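Local coordinates for malate synthase (Haloferax volcanii, PDB 3PUG), which catalyses the magnesium-dependent Claisen condensation of acetyl-CoA with glyoxylate and hydrolysis of the malyl-CoA intermediate, giving malate in the glyoxylate cycle, at residues 82-87 / 118-123; 122-127 / 153-158; 188-193 / 211-216. All blocks are in the same frame, centred on the assembly; numbering follows the deposited sequence.

How the contacts relate
Following the chain from the N terminus, contact 1 closes first, when strand 118-121 returns after helix 92-105 to meet the loop just after strand 80-81; these are the two outermost strands of the parallel sheet, which fits a closed eight-stranded (TIM-type) barrel. Contact 2 starts on the last two residues of contact 1, Pro122 and Glu123, and closes over helix 127-143 onto the adjacent strand 152-157. Contact 3 follows in series, linking the end of strand 183-188 and helix 190-196 to helix 210-223. None nests inside another. Contacts 1 and 3, with centres about 17 Å apart, still meet where Glu123 and Asp192 share a potassium ion, and all three reach the bound glyoxylate.

Contact 1 (82-87 / 118-123); sequences HPRMVW and GFVIPE. With K (potassium ion), chain J; GLV (glyoxylic acid), chain B.
Arg84 and Val120 form a single backbone bridge with CA atoms 4.3 Å apart, and the end-to-end directions of 82-87 and 118-123 differ by 32°, so the loop after strand 80-81 runs roughly parallel to strand 118-121. Met85 N donates to Val120 O at 2.9 Å, meeting the oxygen nearly head-on, whereas the bond from Val120 N to Pro83 O is weak. A water extends the pairing by donating to Phe119 O while hydrogen-bonding His82 ND1.

Phe119 and Ile121 face helix 127-143, where Phe137 touches both. Trp87 holds CG anti to its N, which brings its five-membered ring under Ile121: CG2 of Ile121 stands 3.7 Å from the centroid of that Trp87 ring and 19° off the normal, a CH-pi contact over the face. The indole NE1 hydrogen-bonds to Asp129. Pro83 CG touches Phe119 CE1 at 3.7 Å, and Met85 SD approaches the Phe119 centroid obliquely at 5.0 Å, a Met-aromatic contact.

Ionic chemistry lies at the glyoxylate side. The Arg84 chain passes Val120, CD to CG1 3.9 Å, then bends at chi3, and NH1 of Arg84 gives glyoxylate O1 a nearly straight bond of 2.9 Å (163° at the hydrogen). Arg84 NE is salt-bridged to Asp49. Barrel closure and substrate binding thus share Arg84: bonds on Pro83 and Met85 hold it beside Val120, its guanidinium between an acid and the aldehyde oxygen.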
loop_
_atom_site.group_PDB
_atom_site.type_symbol
_atom_site.label_atom_id
_atom_site.label_comp_id
_atom_site.label_asym_id
_atom_site.label_seq_id
_atom_site.Cartn_x
_atom_site.Cartn_y
_atom_site.Cartn_z
ATOM N N HIS A 82 -12.365 -2.043 -27.948
ATOM C CA HIS A 82 -12.848 -1.121 -26.904
ATOM C C HIS A 82 -12.247 0.259 -27.107
ATOM O O HIS A 82 -11.253 0.574 -26.430
ATOM C CB HIS A 82 -12.372 -1.559 -25.508
ATOM C CG HIS A 82 -12.903 -2.881 -25.038
ATOM N ND1 HIS A 82 -13.948 -2.996 -24.144
ATOM C CD2 HIS A 82 -12.521 -4.154 -25.322
ATOM C CE1 HIS A 82 -14.187 -4.272 -23.897
ATOM N NE2 HIS A 82 -13.349 -4.997 -24.617
ATOM N N PRO A 83 -12.784 1.104 -28.001
ATOM C CA PRO A 83 -12.108 2.403 -28.155
ATOM C C PRO A 83 -12.092 3.262 -26.876
ATOM O O PRO A 83 -13.056 3.215 -26.107
ATOM C CB PRO A 83 -12.936 3.135 -29.213
ATOM C CG PRO A 83 -13.952 2.200 -29.702
ATOM C CD PRO A 83 -13.979 0.965 -28.843
ATOM N N ARG A 84 -11.046 4.069 -26.680
ATOM C CA ARG A 84 -10.891 5.014 -25.589
ATOM C C ARG A 84 -11.498 6.389 -25.857
ATOM O O ARG A 84 -11.040 7.060 -26.792
ATOM C CB ARG A 84 -9.396 5.196 -25.271
ATOM C CG ARG A 84 -9.202 6.169 -24.056
ATOM C CD ARG A 84 -7.929 6.120 -23.189
ATOM N NE ARG A 84 -6.685 6.528 -23.821
ATOM C CZ ARG A 84 -5.553 6.721 -23.154
ATOM N NH1 ARG A 84 -5.558 6.632 -21.838
ATOM N NH2 ARG A 84 -4.424 7.053 -23.759
ATOM N N MET A 85 -12.432 6.878 -25.021
ATOM C CA MET A 85 -13.031 8.211 -25.212
ATOM C C MET A 85 -12.234 9.297 -24.491
ATOM O O MET A 85 -11.264 8.969 -23.811
ATOM C CB MET A 85 -14.496 8.196 -24.800
ATOM C CG MET A 85 -15.280 7.265 -25.705
ATOM S SD MET A 85 -15.282 7.668 -27.491
ATOM C CE MET A 85 -13.822 6.897 -28.145
ATOM N N VAL A 86 -12.567 10.574 -24.654
ATOM C CA VAL A 86 -11.914 11.548 -23.829
ATOM C C VAL A 86 -12.768 11.560 -22.569
ATOM O O VAL A 86 -13.928 11.104 -22.617
ATOM C CB VAL A 86 -11.866 13.000 -24.472
ATOM C CG1 VAL A 86 -10.793 13.062 -25.502
ATOM C CG2 VAL A 86 -13.249 13.546 -24.992
ATOM N N TRP A 87 -12.230 12.139 -21.487
ATOM C CA TRP A 87 -12.965 12.229 -20.213
ATOM C C TRP A 87 -12.104 12.995 -19.212
ATOM O O TRP A 87 -10.865 13.017 -19.268
ATOM C CB TRP A 87 -13.294 10.824 -19.663
ATOM C CG TRP A 87 -14.043 10.823 -18.394
ATOM C CD1 TRP A 87 -13.527 10.843 -17.139
ATOM C CD2 TRP A 87 -15.472 10.825 -18.234
ATOM N NE1 TRP A 87 -14.528 10.935 -16.190
ATOM C CE2 TRP A 87 -15.735 10.894 -16.834
ATOM C CE3 TRP A 87 -16.537 10.799 -19.135
ATOM C CZ2 TRP A 87 -17.019 10.913 -16.312
ATOM C CZ3 TRP A 87 -17.790 10.845 -18.638
ATOM C CH2 TRP A 87 -18.029 10.891 -17.224
ATOM N N GLY A 118 -17.065 -2.319 -25.815
ATOM C CA GLY A 118 -17.059 -1.401 -24.722
ATOM C C GLY A 118 -16.116 -0.225 -24.901
ATOM O O GLY A 118 -15.510 -0.103 -25.953
ATOM N N PHE A 119 -15.967 0.633 -23.893
ATOM C CA PHE A 119 -15.179 1.837 -24.102
ATOM C C PHE A 119 -14.298 1.970 -22.893
ATOM O O PHE A 119 -14.486 1.269 -21.897
ATOM C CB PHE A 119 -16.034 3.119 -24.266
ATOM C CG PHE A 119 -16.753 3.191 -25.568
ATOM C CD1 PHE A 119 -16.109 3.643 -26.695
ATOM C CD2 PHE A 119 -18.043 2.707 -25.685
ATOM C CE1 PHE A 119 -16.788 3.679 -27.894
ATOM C CE2 PHE A 119 -18.729 2.731 -26.884
ATOM C CZ PHE A 119 -18.097 3.207 -27.994
ATOM N N VAL A 120 -13.333 2.875 -23.011
ATOM C CA VAL A 120 -12.275 2.964 -22.045
ATOM C C VAL A 120 -12.351 4.428 -21.712
ATOM O O VAL A 120 -12.274 5.279 -22.600
ATOM C CB VAL A 120 -10.893 2.653 -22.630
ATOM C CG1 VAL A 120 -9.811 3.060 -21.627
ATOM C CG2 VAL A 120 -10.759 1.161 -23.073
ATOM N N ILE A 121 -12.492 4.698 -20.415
ATOM C CA ILE A 121 -12.731 6.021 -19.896
ATOM C C ILE A 121 -11.451 6.382 -19.150
ATOM O O ILE A 121 -11.183 5.853 -18.077
ATOM C CB ILE A 121 -14.014 5.976 -19.016
ATOM C CG1 ILE A 121 -15.195 5.497 -19.859
ATOM C CG2 ILE A 121 -14.294 7.324 -18.335
ATOM C CD1 ILE A 121 -15.508 6.374 -21.082
ATOM N N PRO A 122 -10.646 7.293 -19.712
ATOM C CA PRO A 122 -9.442 7.799 -19.023
ATOM C C PRO A 122 -9.724 8.771 -17.833
ATOM O O PRO A 122 -10.819 9.321 -17.685
ATOM C CB PRO A 122 -8.782 8.572 -20.168
ATOM C CG PRO A 122 -9.990 9.195 -20.853
ATOM C CD PRO A 122 -11.076 8.204 -20.797
ATOM N N GLU A 123 -8.723 9.034 -17.004
ATOM C CA GLU A 123 -8.749 10.176 -16.056
ATOM C C GLU A 123 -9.881 10.211 -15.025
ATOM O O GLU A 123 -10.215 11.269 -14.485
ATOM C CB GLU A 123 -8.801 11.508 -16.811
ATOM C CG GLU A 123 -7.590 11.760 -17.668
ATOM C CD GLU A 123 -6.341 12.194 -16.889
ATOM O OE1 GLU A 123 -5.310 12.444 -17.538
ATOM O OE2 GLU A 123 -6.352 12.233 -15.640
HETATM K K K J . -4.629 12.385 -20.515
HETATM C C1 GLV B . -2.482 6.563 -19.701
HETATM O O1 GLV B . -3.396 7.331 -19.961
HETATM C C2 GLV B . -1.447 7.063 -18.787
HETATM O O2 GLV B . -0.478 6.420 -18.464
HETATM O O3 GLV B . -1.510 8.296 -18.315
HETATM O O HOH W 1 -14.478 -1.544 -21.625
HETATM O O HOH W 2 -5.062 9.841 -20.025
#

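Contact 2 (122-127 / 153-158). With K (potassium ion), chain J; GLV (glyoxylic acid), chain B.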
loop_
_atom_site.group_PDB
_atom_site.type_symbol
_atom_site.label_atom_id
_atom_site.label_comp_id
_atom_site.label_asym_id
_atom_site.label_seq_id
_atom_site.Cartn_x
_atom_site.Cartn_y
_atom_site.Cartn_z
ATOM N N PRO A 122 -10.646 7.293 -19.712
ATOM C CA PRO A 122 -9.442 7.799 -19.023
ATOM C C PRO A 122 -9.724 8.771 -17.833
ATOM O O PRO A 122 -10.819 9.321 -17.685
ATOM C CB PRO A 122 -8.782 8.572 -20.168
ATOM C CG PRO A 122 -9.990 9.195 -20.853
ATOM C CD PRO A 122 -11.076 8.204 -20.797
ATOM N N GLU A 123 -8.723 9.034 -17.004
ATOM C CA GLU A 123 -8.749 10.176 -16.056
ATOM C C GLU A 123 -9.881 10.211 -15.025
ATOM O O GLU A 123 -10.215 11.269 -14.485
ATOM C CB GLU A 123 -8.801 11.508 -16.811
ATOM C CG GLU A 123 -7.590 11.760 -17.668
ATOM C CD GLU A 123 -6.341 12.194 -16.889
ATOM O OE1 GLU A 123 -5.310 12.444 -17.538
ATOM O OE2 GLU A 123 -6.352 12.233 -15.640
ATOM N N VAL A 124 -10.537 9.099 -14.770
ATOM C CA VAL A 124 -11.630 9.168 -13.813
ATOM C C VAL A 124 -11.144 9.606 -12.409
ATOM O O VAL A 124 -9.940 9.442 -12.105
ATOM C CB VAL A 124 -12.312 7.791 -13.673
ATOM C CG1 VAL A 124 -13.050 7.402 -14.970
ATOM C CG2 VAL A 124 -11.293 6.727 -13.254
ATOM N N GLY A 125 -12.065 10.148 -11.589
ATOM C CA GLY A 125 -11.820 10.557 -10.226
ATOM C C GLY A 125 -12.300 9.570 -9.180
ATOM O O GLY A 125 -11.965 8.416 -9.281
ATOM N N GLY A 126 -13.039 10.044 -8.166
ATOM C CA GLY A 126 -13.641 9.297 -7.064
ATOM C C GLY A 126 -14.851 8.503 -7.526
ATOM O O GLY A 126 -15.337 8.639 -8.647
ATOM N N ILE A 127 -15.362 7.591 -6.718
ATOM C CA ILE A 127 -16.405 6.760 -7.311
ATOM C C ILE A 127 -17.570 7.551 -7.932
ATOM O O ILE A 127 -18.294 7.083 -8.791
ATOM C CB ILE A 127 -16.917 5.723 -6.275
ATOM C CG1 ILE A 127 -17.710 4.609 -6.993
ATOM C CG2 ILE A 127 -17.674 6.434 -5.127
ATOM C CD1 ILE A 127 -16.813 3.814 -7.832
ATOM N N MET A 153 -17.477 -0.917 -19.624
ATOM C CA MET A 153 -16.691 0.283 -19.339
ATOM C C MET A 153 -15.414 -0.199 -18.693
ATOM O O MET A 153 -15.477 -1.139 -17.898
ATOM C CB MET A 153 -17.454 1.164 -18.344
ATOM C CG MET A 153 -16.827 2.488 -17.898
ATOM S SD MET A 153 -17.821 3.108 -16.529
ATOM C CE MET A 153 -16.616 4.040 -15.561
ATOM N N SER A 154 -14.278 0.391 -19.064
ATOM C CA SER A 154 -12.989 0.104 -18.445
ATOM C C SER A 154 -12.416 1.450 -18.048
ATOM O O SER A 154 -12.726 2.493 -18.677
ATOM C CB SER A 154 -12.012 -0.534 -19.427
ATOM O OG SER A 154 -12.424 -1.822 -19.840
ATOM N N VAL A 155 -11.610 1.493 -16.994
ATOM C CA VAL A 155 -11.231 2.841 -16.601
ATOM C C VAL A 155 -9.741 2.790 -16.531
ATOM O O VAL A 155 -9.197 1.699 -16.199
ATOM C CB VAL A 155 -11.808 3.249 -15.221
ATOM C CG1 VAL A 155 -13.323 3.481 -15.335
ATOM C CG2 VAL A 155 -11.504 2.228 -14.138
ATOM N N ILE A 156 -9.127 3.926 -16.885
ATOM C CA ILE A 156 -7.726 4.164 -16.565
ATOM C C ILE A 156 -7.624 4.784 -15.166
ATOM O O ILE A 156 -8.239 5.822 -14.877
ATOM C CB ILE A 156 -7.068 5.097 -17.584
ATOM C CG1 ILE A 156 -7.530 4.780 -19.006
ATOM C CG2 ILE A 156 -5.571 5.021 -17.476
ATOM C CD1 ILE A 156 -6.946 3.508 -19.613
ATOM N N ILE A 157 -6.914 4.104 -14.273
ATOM C CA ILE A 157 -6.590 4.616 -12.944
ATOM C C ILE A 157 -5.363 5.548 -13.002
ATOM O O ILE A 157 -4.219 5.093 -13.038
ATOM C CB ILE A 157 -6.312 3.476 -11.938
ATOM C CG1 ILE A 157 -7.489 2.493 -11.871
ATOM C CG2 ILE A 157 -5.957 4.066 -10.553
ATOM C CD1 ILE A 157 -8.830 3.053 -11.342
ATOM N N GLU A 158 -5.590 6.850 -13.023
ATOM C CA GLU A 158 -4.511 7.804 -13.173
ATOM C C GLU A 158 -4.604 9.100 -12.372
ATOM O O GLU A 158 -3.941 10.059 -12.722
ATOM C CB GLU A 158 -4.250 8.098 -14.644
ATOM C CG GLU A 158 -5.422 8.611 -15.457
ATOM C CD GLU A 158 -5.143 8.425 -16.942
ATOM O OE1 GLU A 158 -4.002 8.016 -17.269
ATOM O OE2 GLU A 158 -6.056 8.652 -17.766
HETATM K K K J . -4.629 12.385 -20.515
HETATM C C1 GLV B . -2.482 6.563 -19.701
HETATM O O1 GLV B . -3.396 7.331 -19.961
HETATM C C2 GLV B . -1.447 7.063 -18.787
HETATM O O2 GLV B . -0.478 6.420 -18.464
HETATM O O3 GLV B . -1.510 8.296 -18.315
HETATM O O HOH W 3 -4.498 12.495 -13.745
HETATM O O HOH W 4 -8.010 8.122 -13.449
HETATM O O HOH W 2 -5.062 9.841 -20.025
#
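Pro122 lies against Ile156, its CA 3.6 Å from Ile156 CG1, while its CB borders the Glu158 carboxylate at OE2. The next residue, Glu123, supplies the one direct hydrogen bond of the contact: its backbone N donates to Glu158 OE2 over 2.8 Å, meeting that oxygen's anti lone pair, although the bond is bent to 133° at the hydrogen. Glu158 has CG between its backbone N and carbonyl carbon (chi1 57°) and is extended beyond, which carries the carboxylate past Glu123 to the glyoxylate; its OE1 comes within 2.7 Å of glyoxylate O3.

The two glutamate side chains cross at about a right angle, with Glu123 OE2 and Glu158 OE2 4.2 Å apart. Positive partners probably offset this closeness: Glu123 OE1 coordinates potassium at 3.1 Å, Glu123 OE2 is salt-bridged to Arg89, and Glu158, a magnesium-binding residue, has OE1 2.9 Å from the magnesium ion, longer than a normal bond. One water donates to both Glu123 OE2 and Glu158 O; another, bound to the potassium, donates to Glu158 OE2.

Val124 adds the apolar part, its CG1 3.9 Å from Val155 CG1. A further water donates to Val124 O and Ile156 O and accepts from Glu158 N, satisfying three buried backbone groups at once. After Gly125, Gly126 takes the N-cap position of helix 127-143, whose Trp130 packs on both Val124 and Ile157. The contact thus closes a beta-alpha-beta crossover, with strand 153-157 hydrogen-bonded between strands 118-121 and 183-188.

Contact 3 (188-193 / 211-216); sequences DGEVDY and ELRHNT. With MG (magnesium ion), chain C; K (potassium ion), chain J; GLV (glyoxylic acid), chain B.
Thr216 OG1 lies 2.7 Å from Asp188 OD1 and 2.9 Å from Leu212 O, so one hydroxyl proton has two acceptors in reach and its choice is not settled. Nearby, Glu190 OE2 and Arg213 NE are 4.2 Å apart, beyond a salt bridge; each is satisfied elsewhere, Glu190 by Arg244 and the Arg213 guanidinium by Asp247, Asn248 and Ala208 O.

Leu212 CD2 sits over the centre of one Tyr193 face, 3.6 Å from the ring centroid and 12° off the normal, and the Tyr193 hydroxyl hydrogen-bonds to Glu163. Tyr193 reaches Leu212 by holding CG anti to its backbone N (chi1 178°). With an alanine in place of Tyr193, Leu212 CD2 would probably lose the ring face it packs on and Glu163 its hydroxyl partner.

At the start of helix 190-196, behind the Gly189 N-cap, Val191 N donates to glyoxylate O2 at 2.9 Å. Glyoxylate O3 accepts from Asp192 N at 2.8 Å. Asp192 OD2 binds magnesium at 2.0 Å and also the potassium. The chemistry implies a carboxylate received by a helix N terminus, whose dipole would probably favour the anion, while Glu190 and Tyr193 of the same helix pack on helix 210-223.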
loop_
_atom_site.group_PDB
_atom_site.type_symbol
_atom_site.label_atom_id
_atom_site.label_comp_id
_atom_site.label_asym_id
_atom_site.label_seq_id
_atom_site.Cartn_x
_atom_site.Cartn_y
_atom_site.Cartn_z
ATOM N N ASP A 188 -3.909 0.591 -15.124
ATOM C CA ASP A 188 -3.092 1.602 -14.484
ATOM C C ASP A 188 -2.668 2.545 -15.593
ATOM O O ASP A 188 -2.565 2.122 -16.737
ATOM C CB ASP A 188 -1.923 0.968 -13.752
ATOM C CG ASP A 188 -2.276 0.649 -12.310
ATOM O OD1 ASP A 188 -3.263 1.257 -11.841
ATOM O OD2 ASP A 188 -1.606 -0.189 -11.641
ATOM N N GLY A 189 -2.496 3.822 -15.276
ATOM C CA GLY A 189 -1.957 4.786 -16.219
ATOM C C GLY A 189 -0.836 5.507 -15.527
ATOM O O GLY A 189 -0.970 6.646 -15.094
ATOM N N GLU A 190 0.322 4.861 -15.486
ATOM C CA GLU A 190 1.428 5.497 -14.795
ATOM C C GLU A 190 1.779 6.901 -15.262
ATOM O O GLU A 190 2.240 7.711 -14.465
ATOM C CB GLU A 190 2.659 4.609 -14.705
ATOM C CG GLU A 190 2.528 3.476 -13.683
ATOM C CD GLU A 190 1.892 2.252 -14.270
ATOM O OE1 GLU A 190 1.325 2.266 -15.378
ATOM O OE2 GLU A 190 1.932 1.208 -13.619
ATOM N N VAL A 191 1.536 7.241 -16.519
ATOM C CA VAL A 191 2.020 8.530 -17.017
ATOM C C VAL A 191 1.306 9.683 -16.344
ATOM O O VAL A 191 1.950 10.520 -15.759
ATOM C CB VAL A 191 1.908 8.644 -18.551
ATOM C CG1 VAL A 191 2.578 9.884 -19.031
ATOM C CG2 VAL A 191 2.613 7.427 -19.159
ATOM N N ASP A 192 -0.017 9.707 -16.392
ATOM C CA ASP A 192 -0.765 10.788 -15.800
ATOM C C ASP A 192 -0.822 10.650 -14.282
ATOM O O ASP A 192 -0.829 11.668 -13.577
ATOM C CB ASP A 192 -2.143 10.872 -16.455
ATOM C CG ASP A 192 -2.066 11.351 -17.911
ATOM O OD1 ASP A 192 -1.099 12.086 -18.196
ATOM O OD2 ASP A 192 -2.948 11.040 -18.752
ATOM N N TYR A 193 -0.821 9.413 -13.782
ATOM C CA TYR A 193 -0.783 9.185 -12.345
ATOM C C TYR A 193 0.427 9.925 -11.808
ATOM O O TYR A 193 0.328 10.574 -10.743
ATOM C CB TYR A 193 -0.799 7.705 -11.979
ATOM C CG TYR A 193 -0.708 7.336 -10.505
ATOM C CD1 TYR A 193 -1.823 7.372 -9.681
ATOM C CD2 TYR A 193 0.487 6.872 -9.953
ATOM C CE1 TYR A 193 -1.759 7.024 -8.347
ATOM C CE2 TYR A 193 0.586 6.520 -8.609
ATOM C CZ TYR A 193 -0.554 6.572 -7.792
ATOM O OH TYR A 193 -0.441 6.253 -6.426
ATOM N N GLU A 211 3.041 0.150 -5.380
ATOM C CA GLU A 211 1.825 0.088 -4.569
ATOM C C GLU A 211 0.602 0.366 -5.421
ATOM O O GLU A 211 -0.413 -0.293 -5.234
ATOM C CB GLU A 211 1.793 1.026 -3.351
ATOM C CG GLU A 211 3.026 1.030 -2.410
ATOM C CD GLU A 211 4.290 1.720 -2.972
ATOM O OE1 GLU A 211 4.298 2.324 -4.123
ATOM O OE2 GLU A 211 5.272 1.551 -2.185
ATOM N N LEU A 212 0.673 1.317 -6.356
ATOM C CA LEU A 212 -0.455 1.520 -7.257
ATOM C C LEU A 212 -0.823 0.199 -7.911
ATOM O O LEU A 212 -2.015 -0.158 -8.001
ATOM C CB LEU A 212 -0.154 2.538 -8.334
ATOM C CG LEU A 212 -1.176 2.546 -9.465
ATOM C CD1 LEU A 212 -2.537 2.909 -8.891
ATOM C CD2 LEU A 212 -0.815 3.586 -10.452
ATOM N N ARG A 213 0.191 -0.548 -8.329
ATOM C CA ARG A 213 -0.078 -1.789 -9.043
ATOM C C ARG A 213 -0.669 -2.864 -8.117
ATOM O O ARG A 213 -1.687 -3.505 -8.445
ATOM C CB ARG A 213 1.180 -2.245 -9.784
ATOM C CG ARG A 213 1.459 -1.392 -10.968
ATOM C CD ARG A 213 2.678 -1.877 -11.624
ATOM N NE ARG A 213 3.893 -1.432 -10.985
ATOM C CZ ARG A 213 4.916 -2.243 -10.703
ATOM N NH1 ARG A 213 4.797 -3.557 -10.927
ATOM N NH2 ARG A 213 5.998 -1.742 -10.077
ATOM N N HIS A 214 -0.146 -2.967 -6.903
ATOM C CA HIS A 214 -0.840 -3.793 -5.917
ATOM C C HIS A 214 -2.291 -3.431 -5.680
ATOM O O HIS A 214 -3.236 -4.256 -5.753
ATOM C CB HIS A 214 -0.174 -3.632 -4.570
ATOM C CG HIS A 214 -0.782 -4.482 -3.508
ATOM N ND1 HIS A 214 -0.242 -5.691 -3.131
ATOM C CD2 HIS A 214 -1.840 -4.267 -2.697
ATOM C CE1 HIS A 214 -0.962 -6.198 -2.148
ATOM N NE2 HIS A 214 -1.955 -5.367 -1.887
ATOM N N ASN A 215 -2.461 -2.160 -5.357
ATOM C CA ASN A 215 -3.822 -1.648 -5.122
ATOM C C ASN A 215 -4.794 -1.956 -6.266
ATOM O O ASN A 215 -5.974 -2.208 -5.975
ATOM C CB ASN A 215 -3.790 -0.181 -4.689
ATOM C CG ASN A 215 -3.137 0.022 -3.295
ATOM O OD1 ASN A 215 -2.811 -0.902 -2.538
ATOM N ND2 ASN A 215 -2.887 1.272 -2.981
ATOM N N THR A 216 -4.285 -2.032 -7.517
ATOM C CA THR A 216 -5.148 -2.182 -8.679
ATOM C C THR A 216 -5.438 -3.659 -8.895
ATOM O O THR A 216 -6.582 -4.080 -9.128
ATOM C CB THR A 216 -4.569 -1.502 -9.929
ATOM O OG1 THR A 216 -4.327 -0.082 -9.733
ATOM C CG2 THR A 216 -5.493 -1.688 -11.108
HETATM MG MG MG C . -3.212 9.308 -19.702
HETATM K K K J . -4.629 12.385 -20.515
HETATM C C1 GLV B . -2.482 6.563 -19.701
HETATM O O1 GLV B . -3.396 7.331 -19.961
HETATM C C2 GLV B . -1.447 7.063 -18.787
HETATM O O2 GLV B . -0.478 6.420 -18.464
HETATM O O3 GLV B . -1.510 8.296 -18.315
HETATM O O HOH W 2 -5.062 9.841 -20.025
#